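Local coordinates for endo-1,3-beta-glucanase (PDB 3DGT), which hydrolyses internal linkages of 1,3-beta-glucans, this chain being the catalytic domain of a longer glycoside hydrolase family 16 protein, at residues G167-T172 with N221-A226; A157-G162 with T229-H234; I206-D211 with Q216-N221. All coordinates share one frame; numbering follows the deposited sequence.

Interaction 1. Residues G167-T172 with N221-A226. Unlike the reference sequence in segment 221-226: Gln-222 (reference His), Ala-226 (reference Val).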
loop_
_atom_site.group_PDB
_atom_site.type_symbol
_atom_site.label_atom_id
_atom_site.label_comp_id
_atom_site.label_asym_id
_atom_site.label_seq_id
_atom_site.Cartn_x
_atom_site.Cartn_y
_atom_site.Cartn_z
ATOM N N GLY A 167 4.282 0.117 -22.482
ATOM C CA GLY A 167 3.811 -1.256 -22.393
ATOM C C GLY A 167 2.311 -1.304 -22.156
ATOM O O GLY A 167 1.644 -0.262 -22.107
ATOM N N PRO A 168 1.769 -2.515 -21.979
ATOM C CA PRO A 168 0.316 -2.673 -21.856
ATOM C C PRO A 168 -0.255 -2.042 -20.594
ATOM O O PRO A 168 -1.461 -1.754 -20.530
ATOM C CB PRO A 168 0.134 -4.192 -21.815
ATOM C CG PRO A 168 1.457 -4.706 -21.287
ATOM C CD PRO A 168 2.482 -3.804 -21.891
ATOM N N CYS A 169 0.590 -1.827 -19.592
ATOM C CA CYS A 169 0.126 -1.246 -18.350
ATOM C C CYS A 169 0.376 0.263 -18.254
ATOM O O CYS A 169 0.215 0.854 -17.187
ATOM C CB CYS A 169 0.687 -2.045 -17.172
ATOM S SG CYS A 169 0.371 -3.850 -17.419
ATOM N N ASN A 170 0.740 0.884 -19.380
ATOM C CA ASN A 170 0.859 2.344 -19.473
ATOM C C ASN A 170 1.750 2.900 -18.362
ATOM O O ASN A 170 1.367 3.818 -17.637
ATOM C CB ASN A 170 -0.541 2.986 -19.427
ATOM C CG ASN A 170 -0.523 4.496 -19.691
ATOM O OD1 ASN A 170 0.372 5.015 -20.353
ATOM N ND2 ASN A 170 -1.525 5.195 -19.172
ATOM N N GLU A 171 2.939 2.329 -18.215
ATOM C CA GLU A 171 3.829 2.732 -17.129
ATOM C C GLU A 171 4.462 4.088 -17.430
ATOM O O GLU A 171 4.778 4.377 -18.583
ATOM C CB GLU A 171 4.874 1.644 -16.876
ATOM C CG GLU A 171 4.268 0.298 -16.455
ATOM C CD GLU A 171 3.512 0.364 -15.137
ATOM O OE1 GLU A 171 3.729 1.336 -14.383
ATOM O OE2 GLU A 171 2.712 -0.559 -14.847
ATOM N N THR A 172 4.669 4.931 -16.419
ATOM C CA THR A 172 4.562 4.591 -14.996
ATOM C C THR A 172 3.214 4.889 -14.351
ATOM O O THR A 172 3.075 4.767 -13.132
ATOM C CB THR A 172 5.619 5.347 -14.176
ATOM O OG1 THR A 172 5.455 6.758 -14.376
ATOM C CG2 THR A 172 7.038 4.919 -14.574
ATOM N N ASN A 221 -7.034 -9.868 -19.965
ATOM C CA ASN A 221 -6.974 -9.668 -21.403
ATOM C C ASN A 221 -6.501 -8.262 -21.788
ATOM O O ASN A 221 -6.388 -7.953 -22.986
ATOM C CB ASN A 221 -8.322 -9.997 -22.047
ATOM C CG ASN A 221 -9.441 -9.141 -21.513
ATOM O OD1 ASN A 221 -9.630 -9.025 -20.300
ATOM N ND2 ASN A 221 -10.194 -8.537 -22.413
ATOM N N GLN A 222 -6.207 -7.422 -20.788
ATOM C CA GLN A 222 -5.629 -6.092 -21.038
ATOM C C GLN A 222 -4.153 -6.167 -21.398
ATOM O O GLN A 222 -3.542 -5.159 -21.742
ATOM C CB GLN A 222 -5.815 -5.152 -19.842
ATOM C CG GLN A 222 -7.247 -4.699 -19.647
ATOM C CD GLN A 222 -7.375 -3.659 -18.555
ATOM O OE1 GLN A 222 -7.102 -2.478 -18.755
ATOM N NE2 GLN A 222 -7.797 -4.095 -17.396
ATOM N N MET A 223 -3.572 -7.358 -21.297
ATOM C CA MET A 223 -2.160 -7.558 -21.625
ATOM C C MET A 223 -1.994 -8.971 -22.178
ATOM O O MET A 223 -2.934 -9.769 -22.119
ATOM C CB MET A 223 -1.287 -7.328 -20.377
ATOM C CG MET A 223 -1.623 -8.247 -19.205
ATOM S SD MET A 223 -1.148 -7.597 -17.591
ATOM C CE MET A 223 -2.520 -6.500 -17.265
ATOM N N ASP A 224 -0.821 -9.290 -22.724
ATOM C CA ASP A 224 -0.606 -10.647 -23.218
ATOM C C ASP A 224 -0.436 -11.657 -22.074
ATOM O O ASP A 224 -0.250 -11.262 -20.912
ATOM C CB ASP A 224 0.503 -10.724 -24.293
ATOM C CG ASP A 224 1.898 -10.411 -23.770
ATOM O OD1 ASP A 224 2.161 -10.540 -22.561
ATOM O OD2 ASP A 224 2.763 -10.070 -24.614
ATOM N N ALA A 225 -0.526 -12.945 -22.400
ATOM C CA ALA A 225 -0.449 -14.013 -21.407
ATOM C C ALA A 225 0.829 -13.957 -20.576
ATOM O O ALA A 225 0.772 -14.074 -19.356
ATOM C CB ALA A 225 -0.600 -15.389 -22.076
ATOM N N ALA A 226 1.972 -13.770 -21.233
ATOM C CA ALA A 226 3.252 -13.696 -20.520
ATOM C C ALA A 226 3.285 -12.553 -19.505
ATOM O O ALA A 226 3.753 -12.737 -18.377
ATOM C CB ALA A 226 4.420 -13.587 -21.503
HETATM O O HOH W 1 -3.593 -2.542 -21.929
#
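The backbone carbonyls of Pro-168 and Gln-222 are joined through one water, which donates a hydrogen to each. Its oxygen lies 2.6 Å from Gln-222 O and 2.7 Å from Pro-168 O, and no direct hydrogen bond crosses between the two segments. Both carbonyls are acceptors, and the water, giving a hydrogen to each, links them indirectly.

Beside the bridge, the proline ring packs against Met-223. Pro-168 CB lies 3.7 Å from Met-223 CB, and Pro-168 CG also comes up to that same carbon, at 3.9 Å. The two side chains cross at about a right angle, so the ring meets the base of the methionine and not its length. The far end of Met-223 has a separate partner: CE is 3.9 Å from Cys-169 SG, with Met-223 SD only slightly farther from the same sulfur. With chi1 at 59° CG sits between the backbone N and the carbonyl carbon, and the bend at chi3 (81°) turns the methyl toward the cysteine. Cys-169 is tied by a disulfide to Cys-161, so this methyl packs against a covalent cross-link.

Pro-168 and Cys-169 are the central residues of a type I turn closed by Asn-170 N to Gly-167 O at 3.1 Å. In 221-226, Asp-224 is the N-cap of helix 225-232: its side chain caps a backbone N of the helix, and OD1 is hydrogen-bonded to Thr-227 OG1. Ile-175, from strand 175-179, touches both Cys-169 and Met-223.

The loop thus meets the approach to the helix through apolar contacts of Pro-168 and Cys-169 with Met-223 and through one water between two carbonyls, so no direct hydrogen bond fixes the two segments to each other.

Interaction 2. Residues A157-G162 with T229-H234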
loop_
_atom_site.group_PDB
_atom_site.type_symbol
_atom_site.label_atom_id
_atom_site.label_comp_id
_atom_site.label_asym_id
_atom_site.label_seq_id
_atom_site.Cartn_x
_atom_site.Cartn_y
_atom_site.Cartn_z
ATOM N N ALA A 157 -6.011 3.591 -6.783
ATOM C CA ALA A 157 -5.726 2.153 -6.830
ATOM C C ALA A 157 -5.236 1.822 -8.223
ATOM O O ALA A 157 -5.793 2.302 -9.207
ATOM C CB ALA A 157 -6.956 1.343 -6.512
ATOM N N THR A 158 -4.194 1.004 -8.300
ATOM C CA THR A 158 -3.455 0.829 -9.547
ATOM C C THR A 158 -2.815 -0.550 -9.640
ATOM O O THR A 158 -2.290 -1.063 -8.646
ATOM C CB THR A 158 -2.311 1.871 -9.647
ATOM O OG1 THR A 158 -2.808 3.182 -9.334
ATOM C CG2 THR A 158 -1.726 1.887 -11.038
ATOM N N MET A 159 -2.825 -1.130 -10.843
ATOM C CA MET A 159 -1.939 -2.255 -11.133
ATOM C C MET A 159 -0.788 -1.828 -12.027
ATOM O O MET A 159 -0.997 -1.188 -13.055
ATOM C CB MET A 159 -2.681 -3.428 -11.780
ATOM C CG MET A 159 -1.753 -4.581 -12.133
ATOM S SD MET A 159 -2.703 -6.022 -12.627
ATOM C CE MET A 159 -1.386 -7.210 -12.905
ATOM N N HIS A 160 0.420 -2.222 -11.630
ATOM C CA HIS A 160 1.609 -2.046 -12.454
ATOM C C HIS A 160 2.071 -3.399 -12.968
ATOM O O HIS A 160 1.978 -4.403 -12.261
ATOM C CB HIS A 160 2.710 -1.351 -11.654
ATOM C CG HIS A 160 2.409 0.085 -11.347
ATOM N ND1 HIS A 160 1.830 0.504 -10.167
ATOM C CD2 HIS A 160 2.589 1.200 -12.093
ATOM C CE1 HIS A 160 1.679 1.819 -10.199
ATOM N NE2 HIS A 160 2.133 2.264 -11.357
ATOM N N CYS A 161 2.559 -3.413 -14.210
ATOM C CA CYS A 161 2.898 -4.649 -14.913
ATOM C C CYS A 161 3.648 -4.357 -16.210
ATOM O O CYS A 161 3.765 -3.198 -16.632
ATOM C CB CYS A 161 1.633 -5.492 -15.195
ATOM S SG CYS A 161 0.087 -4.565 -15.533
ATOM N N GLY A 162 4.165 -5.420 -16.825
ATOM C CA GLY A 162 4.713 -5.329 -18.165
ATOM C C GLY A 162 6.086 -4.694 -18.180
ATOM O O GLY A 162 6.992 -5.131 -17.470
ATOM N N THR A 229 1.056 -13.481 -16.536
ATOM C CA THR A 229 1.757 -14.549 -15.816
ATOM C C THR A 229 2.887 -13.977 -14.959
ATOM O O THR A 229 3.019 -14.315 -13.778
ATOM C CB THR A 229 2.335 -15.590 -16.825
ATOM O OG1 THR A 229 1.262 -16.195 -17.555
ATOM C CG2 THR A 229 3.144 -16.667 -16.116
ATOM N N ASN A 230 3.715 -13.135 -15.568
ATOM C CA ASN A 230 4.843 -12.528 -14.872
ATOM C C ASN A 230 4.370 -11.676 -13.701
ATOM O O ASN A 230 5.012 -11.645 -12.651
ATOM C CB ASN A 230 5.674 -11.680 -15.838
ATOM C CG ASN A 230 6.424 -12.517 -16.857
ATOM O OD1 ASN A 230 6.590 -13.722 -16.685
ATOM N ND2 ASN A 230 6.870 -11.879 -17.930
ATOM N N ALA A 231 3.245 -10.992 -13.898
ATOM C CA ALA A 231 2.724 -10.078 -12.895
ATOM C C ALA A 231 1.937 -10.766 -11.790
ATOM O O ALA A 231 1.845 -10.219 -10.691
ATOM C CB ALA A 231 1.879 -8.983 -13.545
ATOM N N THR A 232 1.370 -11.943 -12.061
ATOM C CA THR A 232 0.422 -12.546 -11.114
ATOM C C THR A 232 0.630 -14.016 -10.764
ATOM O O THR A 232 -0.020 -14.506 -9.839
ATOM C CB THR A 232 -1.056 -12.370 -11.558
ATOM O OG1 THR A 232 -1.313 -13.196 -12.696
ATOM C CG2 THR A 232 -1.360 -10.933 -11.919
ATOM N N ASN A 233 1.502 -14.726 -11.475
ATOM C CA ASN A 233 1.665 -16.153 -11.177
ATOM C C ASN A 233 2.696 -16.435 -10.089
ATOM O O ASN A 233 3.712 -17.095 -10.312
ATOM C CB ASN A 233 1.908 -17.015 -12.425
ATOM C CG ASN A 233 1.752 -18.506 -12.123
ATOM O OD1 ASN A 233 0.982 -18.888 -11.237
ATOM N ND2 ASN A 233 2.510 -19.339 -12.823
ATOM N N HIS A 234 2.387 -15.948 -8.894
ATOM C CA HIS A 234 3.256 -16.043 -7.734
ATOM C C HIS A 234 2.525 -15.415 -6.560
ATOM O O HIS A 234 1.498 -14.755 -6.741
ATOM C CB HIS A 234 4.579 -15.298 -7.976
ATOM C CG HIS A 234 4.410 -13.957 -8.624
ATOM N ND1 HIS A 234 3.778 -12.907 -7.998
ATOM C CD2 HIS A 234 4.792 -13.495 -9.840
ATOM C CE1 HIS A 234 3.772 -11.857 -8.798
ATOM N NE2 HIS A 234 4.381 -12.186 -9.924
#
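In the beta-jelly-roll fold of family 16 glycoside hydrolases, this contact lies where strand 155-160 runs out beside helix 225-232, and Met-159 of the strand and Cys-161 just past its end meet Ala-231 and Thr-232 of 229-234. All four residues are buried, and the contact is wholly apolar. Met-159 does the reaching: with CG anti to the backbone N (chi1 178°) and the remaining chain extended, its terminal methyl is carried to the helix. There CE is 3.8 Å from Ala-231 CB and 3.9 Å from Thr-232 CG2, so one methyl bears on two successive residues. The methionine crosses the threonine side chain at about a right angle. Ala-231 CB is touched a second time, by Cys-161 CB at 3.9 Å, and the CA atoms of Cys-161 and Ala-231, 5.8 Å apart, are the nearest pair across the two segments.

The threonine divides its branches by polarity. CG2 faces the methionine, while OG1 is hydrogen-bonded to Trp-228 O. Just beyond, His-234 turns back on Asn-230: NE2 donates to Asn-230 O over 2.9 Å, the acceptor lying in the ring plane, although the donor stands above the carbonyl plane. One face of that imidazole also covers Thr-232 C.

Around this, the methionine that touches helix 225-232 also packs on Leu-143 of strand 142-144 and on Val-218 of strand 213-219, and its backbone bonds to Ile-175 of strand 175-179.

Interaction 3. Residues I206-D211 with Q216-N221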
loop_
_atom_site.group_PDB
_atom_site.type_symbol
_atom_site.label_atom_id
_atom_site.label_comp_id
_atom_site.label_asym_id
_atom_site.label_seq_id
_atom_site.Cartn_x
_atom_site.Cartn_y
_atom_site.Cartn_z
ATOM N N ILE A 206 -8.889 -8.360 -11.336
ATOM C CA ILE A 206 -8.523 -7.773 -10.054
ATOM C C ILE A 206 -9.401 -6.530 -9.867
ATOM O O ILE A 206 -9.494 -5.684 -10.767
ATOM C CB ILE A 206 -7.006 -7.481 -9.991
ATOM C CG1 ILE A 206 -6.255 -8.824 -9.922
ATOM C CG2 ILE A 206 -6.663 -6.551 -8.804
ATOM C CD1 ILE A 206 -4.743 -8.739 -10.122
ATOM N N ARG A 207 -10.098 -6.446 -8.732
ATOM C CA ARG A 207 -10.986 -5.312 -8.473
ATOM C C ARG A 207 -10.571 -4.580 -7.218
ATOM O O ARG A 207 -10.377 -5.199 -6.172
ATOM C CB ARG A 207 -12.470 -5.717 -8.383
ATOM C CG ARG A 207 -12.811 -6.878 -7.469
ATOM C CD ARG A 207 -14.211 -7.434 -7.758
ATOM N NE ARG A 207 -14.355 -7.789 -9.165
ATOM C CZ ARG A 207 -14.373 -9.030 -9.653
ATOM N NH1 ARG A 207 -14.299 -10.086 -8.855
ATOM N NH2 ARG A 207 -14.478 -9.207 -10.956
ATOM N N PHE A 208 -10.421 -3.264 -7.341
ATOM C CA PHE A 208 -10.083 -2.411 -6.206
ATOM C C PHE A 208 -11.303 -1.643 -5.744
ATOM O O PHE A 208 -12.037 -1.071 -6.570
ATOM C CB PHE A 208 -9.004 -1.405 -6.587
ATOM C CG PHE A 208 -7.702 -2.025 -7.023
ATOM C CD1 PHE A 208 -6.739 -2.395 -6.083
ATOM C CD2 PHE A 208 -7.420 -2.206 -8.372
ATOM C CE1 PHE A 208 -5.527 -2.940 -6.500
ATOM C CE2 PHE A 208 -6.203 -2.748 -8.789
ATOM C CZ PHE A 208 -5.261 -3.117 -7.853
ATOM N N SER A 209 -11.509 -1.635 -4.428
ATOM C CA SER A 209 -12.656 -0.951 -3.831
ATOM C C SER A 209 -12.281 -0.122 -2.611
ATOM O O SER A 209 -11.247 -0.350 -1.977
ATOM C CB SER A 209 -13.747 -1.957 -3.469
ATOM O OG SER A 209 -13.259 -2.971 -2.613
ATOM N N VAL A 210 -13.140 0.845 -2.306
ATOM C CA VAL A 210 -13.060 1.608 -1.068
ATOM C C VAL A 210 -14.435 1.561 -0.414
ATOM O O VAL A 210 -15.451 1.802 -1.063
ATOM C CB VAL A 210 -12.562 3.072 -1.284
ATOM C CG1 VAL A 210 -13.456 3.836 -2.275
ATOM C CG2 VAL A 210 -12.484 3.818 0.057
ATOM N N ASP A 211 -14.452 1.216 0.869
ATOM C CA ASP A 211 -15.700 1.056 1.630
ATOM C C ASP A 211 -16.717 0.202 0.874
ATOM O O ASP A 211 -17.918 0.501 0.853
ATOM C CB ASP A 211 -16.294 2.421 1.983
ATOM C CG ASP A 211 -15.382 3.254 2.856
ATOM O OD1 ASP A 211 -14.577 2.682 3.625
ATOM O OD2 ASP A 211 -15.484 4.488 2.762
ATOM N N GLN A 216 -11.878 0.551 -9.590
ATOM C CA GLN A 216 -10.965 0.124 -10.640
ATOM C C GLN A 216 -11.002 -1.382 -10.787
ATOM O O GLN A 216 -10.920 -2.112 -9.799
ATOM C CB GLN A 216 -9.531 0.591 -10.357
ATOM C CG GLN A 216 -8.496 0.095 -11.392
ATOM C CD GLN A 216 -8.675 0.737 -12.766
ATOM O OE1 GLN A 216 -8.775 1.959 -12.880
ATOM N NE2 GLN A 216 -8.715 -0.087 -13.816
ATOM N N THR A 217 -11.146 -1.831 -12.029
ATOM C CA THR A 217 -11.032 -3.244 -12.353
ATOM C C THR A 217 -9.971 -3.411 -13.434
ATOM O O THR A 217 -9.868 -2.599 -14.364
ATOM C CB THR A 217 -12.369 -3.842 -12.831
ATOM O OG1 THR A 217 -13.423 -3.463 -11.936
ATOM C CG2 THR A 217 -12.301 -5.373 -12.874
ATOM N N VAL A 218 -9.177 -4.463 -13.285
ATOM C CA VAL A 218 -8.155 -4.823 -14.262
ATOM C C VAL A 218 -8.459 -6.257 -14.671
ATOM O O VAL A 218 -8.740 -7.097 -13.825
ATOM C CB VAL A 218 -6.726 -4.714 -13.659
ATOM C CG1 VAL A 218 -5.657 -4.992 -14.717
ATOM C CG2 VAL A 218 -6.503 -3.330 -13.038
ATOM N N THR A 219 -8.436 -6.540 -15.971
ATOM C CA THR A 219 -8.648 -7.914 -16.437
ATOM C C THR A 219 -7.442 -8.418 -17.209
ATOM O O THR A 219 -6.700 -7.639 -17.807
ATOM C CB THR A 219 -9.914 -8.059 -17.299
ATOM O OG1 THR A 219 -9.794 -7.231 -18.459
ATOM C CG2 THR A 219 -11.162 -7.656 -16.528
ATOM N N ALA A 220 -7.269 -9.739 -17.200
ATOM C CA ALA A 220 -6.092 -10.381 -17.784
ATOM C C ALA A 220 -5.926 -10.080 -19.259
ATOM O O ALA A 220 -4.799 -10.041 -19.753
ATOM C CB ALA A 220 -6.145 -11.875 -17.565
ATOM N N ASN A 221 -7.034 -9.868 -19.965
ATOM C CA ASN A 221 -6.974 -9.668 -21.403
ATOM C C ASN A 221 -6.501 -8.262 -21.788
ATOM O O ASN A 221 -6.388 -7.953 -22.986
ATOM C CB ASN A 221 -8.322 -9.997 -22.047
ATOM C CG ASN A 221 -9.441 -9.141 -21.513
ATOM O OD1 ASN A 221 -9.630 -9.025 -20.300
ATOM N ND2 ASN A 221 -10.194 -8.537 -22.413
#
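Ile-206 and Val-218 form a hydrogen-bonded antiparallel pair in the beta hairpin of strands 205-210 and 213-219, part of the jelly roll. The segment axes approach to 4.7 Å and their directions differ by 171°, close to ideal antiparallel. This pair is held both ways, Ile-206 N to Val-218 O and Val-218 N to Ile-206 O, each at 2.8 Å and in the carbonyl plane. Phe-208 N to Gln-216 O is equally short, whereas the return bond from Gln-216 N to Phe-208 O is weak at 3.4 Å, and Phe-208 also bonds to the backbone of Tyr-215.

Ile-206, Phe-208 and Val-218, all buried, share a face with the partly exposed Gln-216. The phenyl ring of Phe-208 runs alongside Gln-216, both pointing the same way, and its CD2 is 3.9 Å from Gln-216 CG. Val-218 CG2 and Gln-216 O approach the ring at its edge. The glutamine is bent at chi2 (69°), which leads its amide away from the ring, with NE2 weakly bonded to Thr-217 O. Met-159 of strand 155-160 touches Val-218, and Met-195 of the adjoining strand 191-198 touches Ile-206 and Phe-208.

The opposite face is looser and partly exposed. Arg-207 and Thr-217 are a non-hydrogen-bonded pair whose side chains barely meet, Arg-207 CB standing 4.3 Å from Thr-217 OG1. The guanidinium serves the other neighbouring strand: NH1 forms salt bridges with Glu-196 and Asp-198, whose carboxylates probably stabilise its positive charge. Where strand 213-219 gives way to a 3-10 segment, Thr-219 OG1 donates to Asn-221 OD1 over 2.6 Å, the hydroxyl tilted 32° from the carbonyl plane.

In the fold
Interaction 2 is fully buried, interaction 3 has one largely buried and one partly exposed face, and interaction 1 is the one with an exposed residue, Pro-168, in contact; its centre is about 21 Å from the chain centre, against about 15 Å for the centres of the others. Their chemistry follows: a backbone ladder in the hairpin, methyl packing against the helix, and a water bridge beside an exposed proline. Interactions 1 and 2 use helix 225-232 and are stitched together by the Cys-161 to Cys-169 disulfide and by Glu-171 OE2 near Cys-161 N. Interaction 3 meets interaction 2 through Ala-157 with Phe-208, and shares Asn-221 with interaction 1. All lie away from the magnesium site.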